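Local coordinates for protein malonate decarboxylase subunit alpha (Acinetobacter baumannii ATCC 17978, PDB 6MPR) that probably serves as the acyl-carrier-protein transferase subunit of malonate decarboxylase, exchanging acetyl for malonyl on the carrier protein, at residues H25-K30 with W218-V223; G66-Q71 with H141-L146; L105-I110 with S123-Q128. One frame throughout, in Å; residues are numbered along the deposited sequence.

Contact 1 (H25-K30 with W218-V223)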
ATOM      1  N   HIS A  25     -15.666   0.668 -27.301  1.00 15.91           N
ATOM      2  CA  HIS A  25     -16.056   1.268 -28.576  0.55 17.19           C
ATOM      3  C   HIS A  25     -15.647   2.732 -28.647  1.00 16.93           C
ATOM      4  O   HIS A  25     -15.219   3.219 -29.700  1.00 19.35           O
ATOM      5  CB  HIS A  25     -17.561   1.150 -28.793  0.55 18.61           C
ATOM      6  CG  HIS A  25     -18.019   1.691 -30.112  0.55 23.49           C
ATOM      7  ND1 HIS A  25     -18.640   2.915 -30.243  0.55 24.93           N
ATOM      8  CD2 HIS A  25     -17.935   1.177 -31.361  0.55 29.10           C
ATOM      9  CE1 HIS A  25     -18.922   3.129 -31.515  0.55 22.45           C
ATOM     10  NE2 HIS A  25     -18.505   2.091 -32.215  0.55 22.76           N
ATOM     11  N   ALA A  26     -15.786   3.459 -27.532  1.00 16.75           N
ATOM     12  CA  ALA A  26     -15.413   4.869 -27.542  1.00 17.16           C
ATOM     13  C   ALA A  26     -13.920   5.034 -27.789  1.00 19.76           C
ATOM     14  O   ALA A  26     -13.502   5.890 -28.578  1.00 20.74           O
ATOM     15  CB  ALA A  26     -15.830   5.536 -26.228  1.00 17.14           C
ATOM     16  N   LYS A  27     -13.098   4.209 -27.141  1.00 15.42           N
ATOM     17  CA  LYS A  27     -11.661   4.298 -27.363  1.00 16.62           C
ATOM     18  C   LYS A  27     -11.309   3.943 -28.800  1.00 16.98           C
ATOM     19  O   LYS A  27     -10.449   4.587 -29.417  1.00 15.46           O
ATOM     20  CB  LYS A  27     -10.911   3.396 -26.382  1.00 17.17           C
ATOM     21  CG  LYS A  27      -9.427   3.245 -26.706  1.00 19.04           C
ATOM     22  CD  LYS A  27      -8.705   2.370 -25.679  1.00 14.12           C
ATOM     23  CE  LYS A  27      -7.253   2.170 -26.107  1.00 17.53           C
ATOM     24  NZ  LYS A  27      -6.422   1.546 -25.047  1.00 15.84           N
ATOM     25  N   GLN A  28     -12.005   2.966 -29.385  1.00 15.08           N
ATOM     26  CA  GLN A  28     -11.646   2.554 -30.734  0.50 16.05           C
ATOM     27  C   GLN A  28     -11.879   3.677 -31.738  1.00 16.87           C
ATOM     28  O   GLN A  28     -11.105   3.833 -32.684  1.00 17.27           O
ATOM     29  CB  GLN A  28     -12.421   1.302 -31.144  0.50 18.80           C
ATOM     30  CG  GLN A  28     -11.875   0.683 -32.423  0.50 23.67           C
ATOM     31  CD  GLN A  28     -10.359   0.547 -32.380  0.50 31.63           C
ATOM     32  OE1 GLN A  28      -9.815  -0.212 -31.577  0.50 40.02           O
ATOM     33  NE2 GLN A  28      -9.669   1.296 -33.237  0.50 34.15           N
ATOM     34  N   LEU A  29     -12.933   4.480 -31.544  1.00 17.28           N
ATOM     35  CA  LEU A  29     -13.207   5.556 -32.491  1.00 18.26           C
ATOM     36  C   LEU A  29     -12.122   6.621 -32.444  1.00 17.45           C
ATOM     37  O   LEU A  29     -11.715   7.150 -33.485  1.00 19.32           O
ATOM     38  CB  LEU A  29     -14.564   6.185 -32.198  1.00 23.50           C
ATOM     39  CG  LEU A  29     -15.800   5.310 -32.405  1.00 27.02           C
ATOM     40  CD1 LEU A  29     -17.050   6.116 -32.113  1.00 26.99           C
ATOM     41  CD2 LEU A  29     -15.834   4.767 -33.830  1.00 25.13           C
ATOM     42  N   LYS A  30     -11.655   6.955 -31.242  1.00 19.89           N
ATOM     43  CA  LYS A  30     -10.600   7.950 -31.093  1.00 18.58           C
ATOM     44  C   LYS A  30      -9.292   7.463 -31.702  1.00 23.27           C
ATOM     45  O   LYS A  30      -8.601   8.221 -32.401  1.00 16.46           O
ATOM     46  CB  LYS A  30     -10.416   8.277 -29.616  1.00 15.68           C
ATOM     47  CG  LYS A  30     -11.642   8.941 -28.999  1.00 17.21           C
ATOM     48  CD  LYS A  30     -11.577   8.805 -27.468  1.00 16.86           C
ATOM     49  CE  LYS A  30     -12.850   9.318 -26.815  1.00 27.14           C
ATOM     50  NZ  LYS A  30     -12.850   9.161 -25.327  1.00 21.90           N
ATOM     51  N   TRP A 218       0.252  -2.193 -22.890  1.00 14.96           N
ATOM     52  CA  TRP A 218      -0.301  -1.162 -22.012  1.00 14.96           C
ATOM     53  C   TRP A 218      -0.321   0.221 -22.648  1.00 15.33           C
ATOM     54  O   TRP A 218      -0.939   1.135 -22.082  1.00 17.13           O
ATOM     55  CB  TRP A 218       0.499  -1.061 -20.700  1.00 12.46           C
ATOM     56  CG  TRP A 218       0.533  -2.309 -19.886  1.00 17.26           C
ATOM     57  CD1 TRP A 218       0.199  -3.581 -20.289  1.00 18.01           C
ATOM     58  CD2 TRP A 218       0.944  -2.418 -18.518  1.00 17.89           C
ATOM     59  NE1 TRP A 218       0.389  -4.467 -19.252  1.00 24.07           N
ATOM     60  CE2 TRP A 218       0.839  -3.778 -18.156  1.00 19.10           C
ATOM     61  CE3 TRP A 218       1.392  -1.498 -17.567  1.00 13.67           C
ATOM     62  CZ2 TRP A 218       1.174  -4.240 -16.885  1.00 17.24           C
ATOM     63  CZ3 TRP A 218       1.707  -1.962 -16.298  1.00 13.32           C
ATOM     64  CH2 TRP A 218       1.591  -3.316 -15.974  1.00 16.10           C
ATOM     65  N   VAL A 219       0.333   0.404 -23.794  1.00 11.07           N
ATOM     66  CA  VAL A 219       0.609   1.720 -24.357  1.00 13.63           C
ATOM     67  C   VAL A 219      -0.173   1.870 -25.659  1.00 16.05           C
ATOM     68  O   VAL A 219      -0.152   0.974 -26.508  1.00 15.19           O
ATOM     69  CB  VAL A 219       2.122   1.894 -24.597  1.00 13.61           C
ATOM     70  CG1 VAL A 219       2.420   3.223 -25.299  1.00 16.35           C
ATOM     71  CG2 VAL A 219       2.899   1.784 -23.271  1.00 13.34           C
ATOM     72  N   ASP A 220      -0.841   3.009 -25.835  1.00 11.69           N
ATOM     73  CA  ASP A 220      -1.485   3.231 -27.129  1.00 11.58           C
ATOM     74  C   ASP A 220      -0.615   4.027 -28.097  1.00 16.36           C
ATOM     75  O   ASP A 220      -0.583   3.714 -29.297  1.00 15.02           O
ATOM     76  CB  ASP A 220      -2.836   3.912 -26.917  1.00 14.57           C
ATOM     77  CG  ASP A 220      -3.745   3.068 -26.077  1.00 17.07           C
ATOM     78  OD1 ASP A 220      -4.137   1.971 -26.546  1.00 18.55           O
ATOM     79  OD2 ASP A 220      -4.009   3.463 -24.922  1.00 14.56           O
ATOM     80  N   TYR A 221       0.117   5.031 -27.610  1.00 14.03           N
ATOM     81  CA  TYR A 221       0.965   5.826 -28.486  1.00 18.05           C
ATOM     82  C   TYR A 221       2.238   6.244 -27.773  1.00 12.37           C
ATOM     83  O   TYR A 221       2.253   6.426 -26.551  1.00 14.18           O
ATOM     84  CB  TYR A 221       0.271   7.094 -28.973  1.00 10.77           C
ATOM     85  CG  TYR A 221      -0.940   6.842 -29.832  1.00 12.59           C
ATOM     86  CD1 TYR A 221      -0.818   6.581 -31.194  1.00 11.71           C
ATOM     87  CD2 TYR A 221      -2.198   6.874 -29.272  1.00 18.43           C
ATOM     88  CE1 TYR A 221      -1.957   6.349 -31.986  1.00 13.39           C
ATOM     89  CE2 TYR A 221      -3.324   6.650 -30.036  1.00 18.77           C
ATOM     90  CZ  TYR A 221      -3.202   6.383 -31.386  1.00 18.85           C
ATOM     91  OH  TYR A 221      -4.352   6.177 -32.117  1.00 17.60           O
ATOM     92  N   VAL A 222       3.304   6.423 -28.561  1.00 12.65           N
ATOM     93  CA  VAL A 222       4.532   7.034 -28.072  1.00 12.23           C
ATOM     94  C   VAL A 222       4.833   8.247 -28.949  1.00 13.03           C
ATOM     95  O   VAL A 222       4.383   8.341 -30.092  1.00 15.80           O
ATOM     96  CB  VAL A 222       5.733   6.058 -28.054  1.00 14.63           C
ATOM     97  CG1 VAL A 222       5.430   4.838 -27.187  1.00 12.14           C
ATOM     98  CG2 VAL A 222       6.124   5.647 -29.474  1.00 11.28           C
ATOM     99  N   VAL A 223       5.584   9.193 -28.386  1.00 13.76           N
ATOM    100  CA  VAL A 223       6.037  10.370 -29.121  1.00 13.54           C
ATOM    101  C   VAL A 223       7.435  10.709 -28.629  1.00 12.69           C
ATOM    102  O   VAL A 223       7.697  10.667 -27.427  1.00 13.86           O
ATOM    103  CB  VAL A 223       5.073  11.566 -28.942  1.00 12.12           C
ATOM    104  CG1 VAL A 223       5.017  12.031 -27.470  1.00 11.57           C
ATOM    105  CG2 VAL A 223       5.479  12.724 -29.842  1.00 12.94           C
TER
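A partly buried salt bridge between Lys27 and Asp220 pins the N-terminal helix 22-34 to the first part of the chain's alpha/beta fold. Asp220 sits just before strand 221-224, the neighbour of strand 42-43, which is the outermost strand within this chain on that side of a parallel sheet of eight. The backbones stay well apart, with Lys27 CA and Asp220 CA at 10.2 Å, and the extended lysine chain spans most of the gap. Lys27 sets off with CG anti to its own backbone N (chi1 170°) and remains fully extended to the end, which carries the ammonium group off the helix and over to the aspartate. Asp220 comes from the opposite direction, its side chain leaving the backbone toward the helix. The ammonium group straddles the carboxylate unevenly: Lys27 NZ lies 2.8 Å from Asp220 OD1, while its bond to Asp220 OD2, at 3.1 Å, is weak.

Both charged groups have further partners. Lys27 NZ also donates to the carbonyl O of Gly193, and Asp220 OD2 accepts from the backbone N of Val195 at the start of strand 194-199, so the bridge is tied to the next strand of the sheet. Arg342 of the second subunit forms a salt bridge to Asp220 OD1 and hydrogen-bonds the carbonyl of Val219, making this corner part of the dimer interface. Two cations at a largely buried carboxylate would probably favour its ionised form. Lys27 NZ meets Asp220 OD1 on its syn side, 26° out of the carboxylate plane, and Lys27 CE follows closely, 3.2 Å from that same Asp220 OD1.

Contact 2 (G66-Q71 with H141-L146); sequences GNNQKQ and HTYIEL
Asn68 and Tyr143 alone carry this contact. The asparagine oxygen lies at the edge of the tyrosine ring, near its plane, with Asn68 OD1 2.7 Å from Tyr143 OH. Asn68 CB rests 3.5 Å from Tyr143 OH. The two side chains cross at about a right angle, with amide and ring planes 75° apart. Asn68 is modelled in two conformers; in the one described, CG stands anti to the backbone N (chi1 -176°), which sends the amide toward the tyrosine. Arg350, on helix 350-359, packs against both side chains and also hydrogen-bonds Gln69 OE1.

Both segments follow strands of the parallel sheet of this alpha/beta domain: residues 66-71 form the loop after strand 61-64, and residues 141-146 lead from strand 136-140 into helix 143-149. The loop is shaped by Gln71, whose amide reaches back across it. Gln71 OE1 accepts from Gly66 N at 2.9 Å, and Gln71 NE2 donates to Asn67 O at 2.8 Å and Gln69 O at 3.0 Å. Thr142 holds the N-cap position without a side-chain capping bond; Thr142 N donates to Glu145 OE2 at 3.0 Å. Glu145 OE1 accepts from Arg402 N and His403 ND1 of the second subunit.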
ATOM      1  N   GLY A  66       4.228  15.057 -13.886  1.00  8.99           N
ATOM      2  CA  GLY A  66       3.498  14.812 -12.655  1.00  9.62           C
ATOM      3  C   GLY A  66       4.007  13.798 -11.639  1.00 13.71           C
ATOM      4  O   GLY A  66       3.360  13.590 -10.608  1.00 11.48           O
ATOM      5  N   ASN A  67       5.124  13.130 -11.909  1.00 11.19           N
ATOM      6  CA  ASN A  67       5.813  12.374 -10.869  0.52  9.95           C
ATOM      7  C   ASN A  67       6.479  13.349  -9.911  1.00  9.36           C
ATOM      8  O   ASN A  67       6.625  14.538 -10.204  1.00 14.24           O
ATOM      9  CB  ASN A  67       6.910  11.459 -11.431  0.52 11.86           C
ATOM     10  CG  ASN A  67       6.419  10.459 -12.450  0.52  9.55           C
ATOM     11  OD1 ASN A  67       5.867   9.416 -12.099  0.52 18.13           O
ATOM     12  ND2 ASN A  67       6.693  10.729 -13.719  0.52  7.38           N
ATOM     13  N   ASN A  68       6.948  12.842  -8.775  1.00  9.38           N
ATOM     14  CA  ASN A  68       7.669  13.734  -7.877  0.52 12.80           C
ATOM     15  C   ASN A  68       8.921  14.295  -8.543  1.00 16.20           C
ATOM     16  O   ASN A  68       9.253  15.473  -8.345  1.00 14.40           O
ATOM     17  CB  ASN A  68       8.040  13.042  -6.573  0.52 15.41           C
ATOM     18  CG  ASN A  68       8.716  14.003  -5.592  0.52 18.52           C
ATOM     19  OD1 ASN A  68       8.046  14.774  -4.896  0.52 24.40           O
ATOM     20  ND2 ASN A  68      10.042  13.986  -5.565  0.52 15.01           N
ATOM     21  N   GLN A  69       9.616  13.491  -9.351  1.00 10.92           N
ATOM     22  CA  GLN A  69      10.837  13.929 -10.022  1.00 10.42           C
ATOM     23  C   GLN A  69      10.642  14.017 -11.533  1.00  9.76           C
ATOM     24  O   GLN A  69      10.637  15.116 -12.091  1.00 12.52           O
ATOM     25  CB  GLN A  69      11.988  12.984  -9.658  1.00 11.72           C
ATOM     26  CG  GLN A  69      12.240  12.878  -8.155  1.00 12.08           C
ATOM     27  CD  GLN A  69      12.928  11.575  -7.783  1.00 13.18           C
ATOM     28  OE1 GLN A  69      12.271  10.615  -7.371  1.00 13.43           O
ATOM     29  NE2 GLN A  69      14.241  11.534  -7.918  1.00 13.55           N
ATOM     30  N   LYS A  70      10.471  12.885 -12.217  1.00 14.33           N
ATOM     31  CA  LYS A  70      10.319  12.878 -13.674  1.00 10.43           C
ATOM     32  C   LYS A  70       9.055  13.613 -14.102  1.00 13.12           C
ATOM     33  O   LYS A  70       7.975  13.352 -13.568  1.00 10.18           O
ATOM     34  CB  LYS A  70      10.269  11.428 -14.171  1.00 11.32           C
ATOM     35  CG  LYS A  70       9.809  11.262 -15.608  1.00 13.53           C
ATOM     36  CD  LYS A  70       9.907   9.794 -16.019  1.00 12.42           C
ATOM     37  CE  LYS A  70       8.795   8.961 -15.415  1.00 11.55           C
ATOM     38  NZ  LYS A  70       8.926   7.495 -15.741  1.00 12.07           N
ATOM     39  N   GLN A  71       9.186  14.517 -15.080  1.00 11.59           N
ATOM     40  CA  GLN A  71       8.061  15.268 -15.634  1.00  8.07           C
ATOM     41  C   GLN A  71       7.932  14.971 -17.119  1.00 10.60           C
ATOM     42  O   GLN A  71       8.903  15.113 -17.876  1.00 11.39           O
ATOM     43  CB  GLN A  71       8.202  16.795 -15.464  1.00 11.99           C
ATOM     44  CG  GLN A  71       8.552  17.273 -14.049  1.00  9.39           C
ATOM     45  CD  GLN A  71       7.477  16.898 -13.053  1.00 18.88           C
ATOM     46  OE1 GLN A  71       6.275  17.056 -13.327  1.00 11.52           O
ATOM     47  NE2 GLN A  71       7.893  16.380 -11.899  1.00 12.22           N
ATOM     48  N   HIS A 141      -4.003  14.201  -1.439  1.00  8.98           N
ATOM     49  CA  HIS A 141      -3.776  12.800  -1.113  1.00  8.65           C
ATOM     50  C   HIS A 141      -2.325  12.575  -0.712  1.00 14.71           C
ATOM     51  O   HIS A 141      -1.459  13.394  -0.997  1.00 13.16           O
ATOM     52  CB  HIS A 141      -4.054  11.882  -2.334  1.00  8.33           C
ATOM     53  CG  HIS A 141      -5.414  12.032  -2.945  1.00  9.49           C
ATOM     54  ND1 HIS A 141      -5.842  13.184  -3.576  1.00  8.95           N
ATOM     55  CD2 HIS A 141      -6.436  11.149  -3.050  1.00  8.68           C
ATOM     56  CE1 HIS A 141      -7.071  13.007  -4.026  1.00 16.20           C
ATOM     57  NE2 HIS A 141      -7.447  11.773  -3.735  1.00 10.35           N
ATOM     58  N   THR A 142      -2.047  11.428  -0.103  1.00  9.66           N
ATOM     59  CA  THR A 142      -0.676  10.922  -0.147  1.00  7.86           C
ATOM     60  C   THR A 142      -0.535  10.056  -1.406  1.00 10.57           C
ATOM     61  O   THR A 142      -1.525   9.620  -1.979  1.00 10.03           O
ATOM     62  CB  THR A 142      -0.310  10.165   1.147  1.00 10.13           C
ATOM     63  OG1 THR A 142       1.099   9.848   1.169  1.00  9.50           O
ATOM     64  CG2 THR A 142      -1.129   8.898   1.344  1.00  8.95           C
ATOM     65  N   TYR A 143       0.702   9.874  -1.880  1.00 10.46           N
ATOM     66  CA  TYR A 143       0.918   9.313  -3.219  1.00  8.33           C
ATOM     67  C   TYR A 143       0.152   8.012  -3.452  1.00  9.71           C
ATOM     68  O   TYR A 143      -0.636   7.900  -4.397  1.00  8.49           O
ATOM     69  CB  TYR A 143       2.404   9.046  -3.477  1.00  7.86           C
ATOM     70  CG  TYR A 143       3.273  10.268  -3.643  1.00  7.65           C
ATOM     71  CD1 TYR A 143       2.894  11.322  -4.471  1.00  8.71           C
ATOM     72  CD2 TYR A 143       4.489  10.355  -2.970  1.00 13.42           C
ATOM     73  CE1 TYR A 143       3.703  12.433  -4.613  1.00  8.83           C
ATOM     74  CE2 TYR A 143       5.296  11.459  -3.108  1.00 13.28           C
ATOM     75  CZ  TYR A 143       4.910  12.482  -3.932  1.00 13.39           C
ATOM     76  OH  TYR A 143       5.717  13.581  -4.070  1.00 15.81           O
ATOM     77  N   ILE A 144       0.410   6.991  -2.630  1.00 13.31           N
ATOM     78  CA  ILE A 144      -0.189   5.702  -2.959  1.00  8.74           C
ATOM     79  C   ILE A 144      -1.682   5.680  -2.677  1.00  9.61           C
ATOM     80  O   ILE A 144      -2.384   4.829  -3.226  1.00  9.03           O
ATOM     81  CB  ILE A 144       0.498   4.523  -2.246  1.00 10.87           C
ATOM     82  CG1 ILE A 144       0.378   4.645  -0.728  1.00 10.25           C
ATOM     83  CG2 ILE A 144       1.950   4.407  -2.721  1.00 14.04           C
ATOM     84  CD1 ILE A 144       0.898   3.424  -0.002  1.00 12.46           C
ATOM     85  N   GLU A 145      -2.191   6.600  -1.849  1.00 10.69           N
ATOM     86  CA  GLU A 145      -3.639   6.800  -1.761  1.00  9.94           C
ATOM     87  C   GLU A 145      -4.208   7.271  -3.095  1.00 11.35           C
ATOM     88  O   GLU A 145      -5.246   6.773  -3.558  1.00 10.12           O
ATOM     89  CB  GLU A 145      -3.945   7.805  -0.641  1.00  8.01           C
ATOM     90  CG  GLU A 145      -5.405   8.191  -0.460  1.00  8.43           C
ATOM     91  CD  GLU A 145      -5.554   9.372   0.504  1.00 12.31           C
ATOM     92  OE1 GLU A 145      -6.692   9.656   0.938  1.00 11.62           O
ATOM     93  OE2 GLU A 145      -4.531  10.039   0.796  1.00 11.92           O
ATOM     94  N   LEU A 146      -3.538   8.229  -3.737  1.00  8.53           N
ATOM     95  CA  LEU A 146      -4.009   8.697  -5.034  1.00  7.54           C
ATOM     96  C   LEU A 146      -3.937   7.572  -6.067  1.00 10.15           C
ATOM     97  O   LEU A 146      -4.882   7.380  -6.840  1.00  8.92           O
ATOM     98  CB  LEU A 146      -3.202   9.928  -5.481  1.00  7.50           C
ATOM     99  CG  LEU A 146      -3.625  10.599  -6.795  1.00  8.01           C
ATOM    100  CD1 LEU A 146      -5.022  11.167  -6.680  1.00 10.32           C
ATOM    101  CD2 LEU A 146      -2.658  11.705  -7.192  1.00 12.20           C
TER

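Contact 3 (L105-I110 with S123-Q128)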
ATOM      1  N   LEU A 105      -2.897  25.209 -17.223  1.00 13.48           N
ATOM      2  CA  LEU A 105      -4.088  24.511 -17.721  1.00 16.81           C
ATOM      3  C   LEU A 105      -5.368  25.075 -17.116  1.00 18.33           C
ATOM      4  O   LEU A 105      -6.406  25.148 -17.788  1.00 14.90           O
ATOM      5  CB  LEU A 105      -4.000  23.017 -17.414  1.00 13.58           C
ATOM      6  CG  LEU A 105      -2.870  22.247 -18.083  1.00 11.86           C
ATOM      7  CD1 LEU A 105      -2.735  20.863 -17.453  1.00 14.12           C
ATOM      8  CD2 LEU A 105      -3.113  22.161 -19.602  1.00 15.16           C
ATOM      9  N   PHE A 106      -5.323  25.447 -15.838  1.00 15.49           N
ATOM     10  CA  PHE A 106      -6.518  25.966 -15.183  1.00 16.13           C
ATOM     11  C   PHE A 106      -6.748  27.423 -15.534  1.00 21.88           C
ATOM     12  O   PHE A 106      -7.881  27.820 -15.831  1.00 22.22           O
ATOM     13  CB  PHE A 106      -6.403  25.755 -13.675  1.00 14.67           C
ATOM     14  CG  PHE A 106      -6.268  24.297 -13.301  1.00 15.18           C
ATOM     15  CD1 PHE A 106      -5.021  23.678 -13.276  1.00 17.71           C
ATOM     16  CD2 PHE A 106      -7.389  23.540 -13.014  1.00 11.65           C
ATOM     17  CE1 PHE A 106      -4.900  22.326 -12.956  1.00 15.27           C
ATOM     18  CE2 PHE A 106      -7.282  22.201 -12.696  1.00 11.75           C
ATOM     19  CZ  PHE A 106      -6.023  21.588 -12.663  1.00 11.23           C
ATOM     20  N   GLU A 107      -5.685  28.225 -15.537  1.00 21.01           N
ATOM     21  CA  GLU A 107      -5.813  29.604 -15.993  1.00 21.37           C
ATOM     22  C   GLU A 107      -6.398  29.674 -17.395  1.00 25.51           C
ATOM     23  O   GLU A 107      -7.238  30.533 -17.682  1.00 23.30           O
ATOM     24  CB  GLU A 107      -4.451  30.285 -15.947  1.00 23.43           C
ATOM     25  CG  GLU A 107      -4.499  31.776 -16.158  1.00 38.60           C
ATOM     26  CD  GLU A 107      -3.144  32.406 -15.952  1.00 48.79           C
ATOM     27  OE1 GLU A 107      -2.316  31.792 -15.244  1.00 50.71           O
ATOM     28  OE2 GLU A 107      -2.902  33.503 -16.500  1.00 59.88           O
ATOM     29  N   LYS A 108      -5.988  28.762 -18.278  1.00 24.97           N
ATOM     30  CA  LYS A 108      -6.404  28.825 -19.675  1.00 22.07           C
ATOM     31  C   LYS A 108      -7.774  28.199 -19.933  1.00 26.11           C
ATOM     32  O   LYS A 108      -8.245  28.238 -21.075  1.00 23.85           O
ATOM     33  CB  LYS A 108      -5.354  28.143 -20.565  1.00 24.99           C
ATOM     34  CG  LYS A 108      -4.031  28.884 -20.666  1.00 26.54           C
ATOM     35  CD  LYS A 108      -3.024  28.142 -21.529  1.00 30.88           C
ATOM     36  CE  LYS A 108      -1.889  29.072 -21.941  1.00 37.59           C
ATOM     37  NZ  LYS A 108      -0.861  28.372 -22.747  1.00 38.63           N
ATOM     38  N   GLY A 109      -8.420  27.615 -18.928  1.00 23.50           N
ATOM     39  CA  GLY A 109      -9.719  27.019 -19.149  1.00 25.11           C
ATOM     40  C   GLY A 109      -9.683  25.643 -19.762  1.00 21.44           C
ATOM     41  O   GLY A 109     -10.720  25.158 -20.231  1.00 21.44           O
ATOM     42  N   ILE A 110      -8.516  25.001 -19.781  1.00 17.21           N
ATOM     43  CA  ILE A 110      -8.409  23.641 -20.295  1.00 16.76           C
ATOM     44  C   ILE A 110      -8.797  22.635 -19.219  1.00 22.23           C
ATOM     45  O   ILE A 110      -9.575  21.706 -19.466  1.00 18.11           O
ATOM     46  CB  ILE A 110      -6.987  23.394 -20.824  1.00 16.40           C
ATOM     47  CG1 ILE A 110      -6.738  24.287 -22.055  1.00 18.47           C
ATOM     48  CG2 ILE A 110      -6.780  21.910 -21.109  1.00 17.06           C
ATOM     49  CD1 ILE A 110      -5.281  24.422 -22.461  1.00 21.06           C
ATOM     50  N   SER A 123       4.343  28.282  -2.881  1.00 15.49           N
ATOM     51  CA  SER A 123       3.583  28.826  -3.999  1.00 14.97           C
ATOM     52  C   SER A 123       2.174  29.236  -3.574  1.00 19.61           C
ATOM     53  O   SER A 123       1.481  28.492  -2.869  1.00 14.02           O
ATOM     54  CB  SER A 123       3.514  27.806  -5.130  1.00 13.90           C
ATOM     55  OG  SER A 123       2.624  28.250  -6.149  1.00 16.92           O
ATOM     56  N   LEU A 124       1.753  30.421  -4.010  1.00 16.54           N
ATOM     57  CA  LEU A 124       0.399  30.910  -3.779  1.00 15.71           C
ATOM     58  C   LEU A 124      -0.532  30.621  -4.942  1.00 17.80           C
ATOM     59  O   LEU A 124      -1.712  30.975  -4.873  1.00 16.97           O
ATOM     60  CB  LEU A 124       0.408  32.417  -3.526  1.00 17.84           C
ATOM     61  CG  LEU A 124       1.168  32.892  -2.293  1.00 19.38           C
ATOM     62  CD1 LEU A 124       2.618  33.220  -2.642  1.00 27.49           C
ATOM     63  CD2 LEU A 124       0.466  34.086  -1.668  1.00 33.65           C
ATOM     64  N   ARG A 125      -0.030  29.980  -5.999  1.00 17.06           N
ATOM     65  CA  ARG A 125      -0.774  29.909  -7.254  1.00 19.65           C
ATOM     66  C   ARG A 125      -2.046  29.072  -7.134  1.00 15.14           C
ATOM     67  O   ARG A 125      -3.092  29.467  -7.653  1.00 15.96           O
ATOM     68  CB  ARG A 125       0.125  29.359  -8.361  1.00 25.07           C
ATOM     69  CG  ARG A 125       0.683  30.412  -9.287  1.00 31.12           C
ATOM     70  CD  ARG A 125       1.135  29.786 -10.597  1.00 28.62           C
ATOM     71  NE  ARG A 125       0.260  30.145 -11.711  1.00 28.03           N
ATOM     72  CZ  ARG A 125       0.380  29.656 -12.942  1.00 28.18           C
ATOM     73  NH1 ARG A 125       1.351  28.795 -13.230  1.00 29.95           N
ATOM     74  NH2 ARG A 125      -0.468  30.031 -13.888  1.00 30.73           N
ATOM     75  N   ILE A 126      -1.981  27.899  -6.486  1.00 15.97           N
ATOM     76  CA  ILE A 126      -3.177  27.057  -6.378  1.00 15.68           C
ATOM     77  C   ILE A 126      -4.258  27.774  -5.574  1.00 15.00           C
ATOM     78  O   ILE A 126      -5.428  27.818  -5.972  1.00 18.69           O
ATOM     79  CB  ILE A 126      -2.825  25.681  -5.769  1.00 11.34           C
ATOM     80  CG1 ILE A 126      -2.096  24.802  -6.792  1.00 17.15           C
ATOM     81  CG2 ILE A 126      -4.082  24.974  -5.245  1.00  9.97           C
ATOM     82  CD1 ILE A 126      -1.495  23.527  -6.193  1.00 13.98           C
ATOM     83  N   SER A 127      -3.878  28.357  -4.431  1.00 12.66           N
ATOM     84  CA  SER A 127      -4.825  29.144  -3.642  1.00 17.28           C
ATOM     85  C   SER A 127      -5.428  30.272  -4.465  1.00 18.12           C
ATOM     86  O   SER A 127      -6.623  30.563  -4.349  1.00 22.78           O
ATOM     87  CB  SER A 127      -4.148  29.718  -2.395  1.00 21.38           C
ATOM     88  OG  SER A 127      -4.034  28.726  -1.390  1.00 25.48           O
ATOM     89  N   GLN A 128      -4.613  30.930  -5.293  1.00 17.11           N
ATOM     90  CA  GLN A 128      -5.129  32.051  -6.078  1.00 21.53           C
ATOM     91  C   GLN A 128      -6.073  31.563  -7.172  1.00 17.58           C
ATOM     92  O   GLN A 128      -7.082  32.219  -7.461  1.00 21.75           O
ATOM     93  CB  GLN A 128      -3.972  32.859  -6.674  1.00 20.80           C
ATOM     94  CG  GLN A 128      -4.386  34.169  -7.366  1.00 27.46           C
ATOM     95  CD  GLN A 128      -5.071  35.173  -6.436  1.00 32.60           C
ATOM     96  OE1 GLN A 128      -6.137  35.702  -6.761  1.00 35.86           O
ATOM     97  NE2 GLN A 128      -4.455  35.446  -5.288  1.00 28.51           N
TER
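Glu107 keeps CG anti to its backbone N (chi1 -170°) and runs straight on from there, whereas Arg125 bends sharply at chi3 (109°); between them the carboxylate and the guanidinium group are brought together at the surface. The two side chains cross at about a right angle, and the two flat groups are almost perpendicular, 88° apart. Glu107 OE1 meets a single terminal nitrogen, in the guanidinium plane and at its edge, with Arg125 NH2 at 2.9 Å. This is a salt bridge with a weak, bent hydrogen bond, not the two-pronged pairing that coplanar groups allow. Both residues touch a crystal neighbour, so the lattice may influence the pose.

Ser123 caps the start of helix 125-131: Ser123 OG accepts from Arg125 N at 3.2 Å. After Glu107 the other helix closes in a Schellman motif around Gly109, with Ile110 N bonded to Leu105 O at 2.9 Å and Gly109 N to Phe106 O at 3.2 Å. Arg125 has more hold on helix 100-107 than Glu107 alone provides: NH2 also bridges to Asp104 and NH1 donates to the carbonyl of Ser100. The two helices follow parallel strands 90-94 and 111-116 in successive beta-alpha-beta units, and Phe106 of helix 100-107 packs onto Met92, Ala111 and Leu114 of those strands.

Overall arrangement
From the N terminus, helix 22-34 comes first, and contact 1 closes the widest loop, joining that helix to the start of strand 221-224 after most of the parallel sheet has been built. Contact 2 is nested inside it, linking the loop after strand 61-64 to the start of helix 143-149. Contact 3 is nested inside contact 2 and ties successive helices around strand 111-116. None cross, and none touch: between centres, contacts 1 and 2 are about 24 Å apart, contacts 2 and 3 about 19 Å, and contacts 1 and 3 about 29 Å. Contacts 1 and 2 both meet the second subunit; contact 3 stays within its own chain in the assembly.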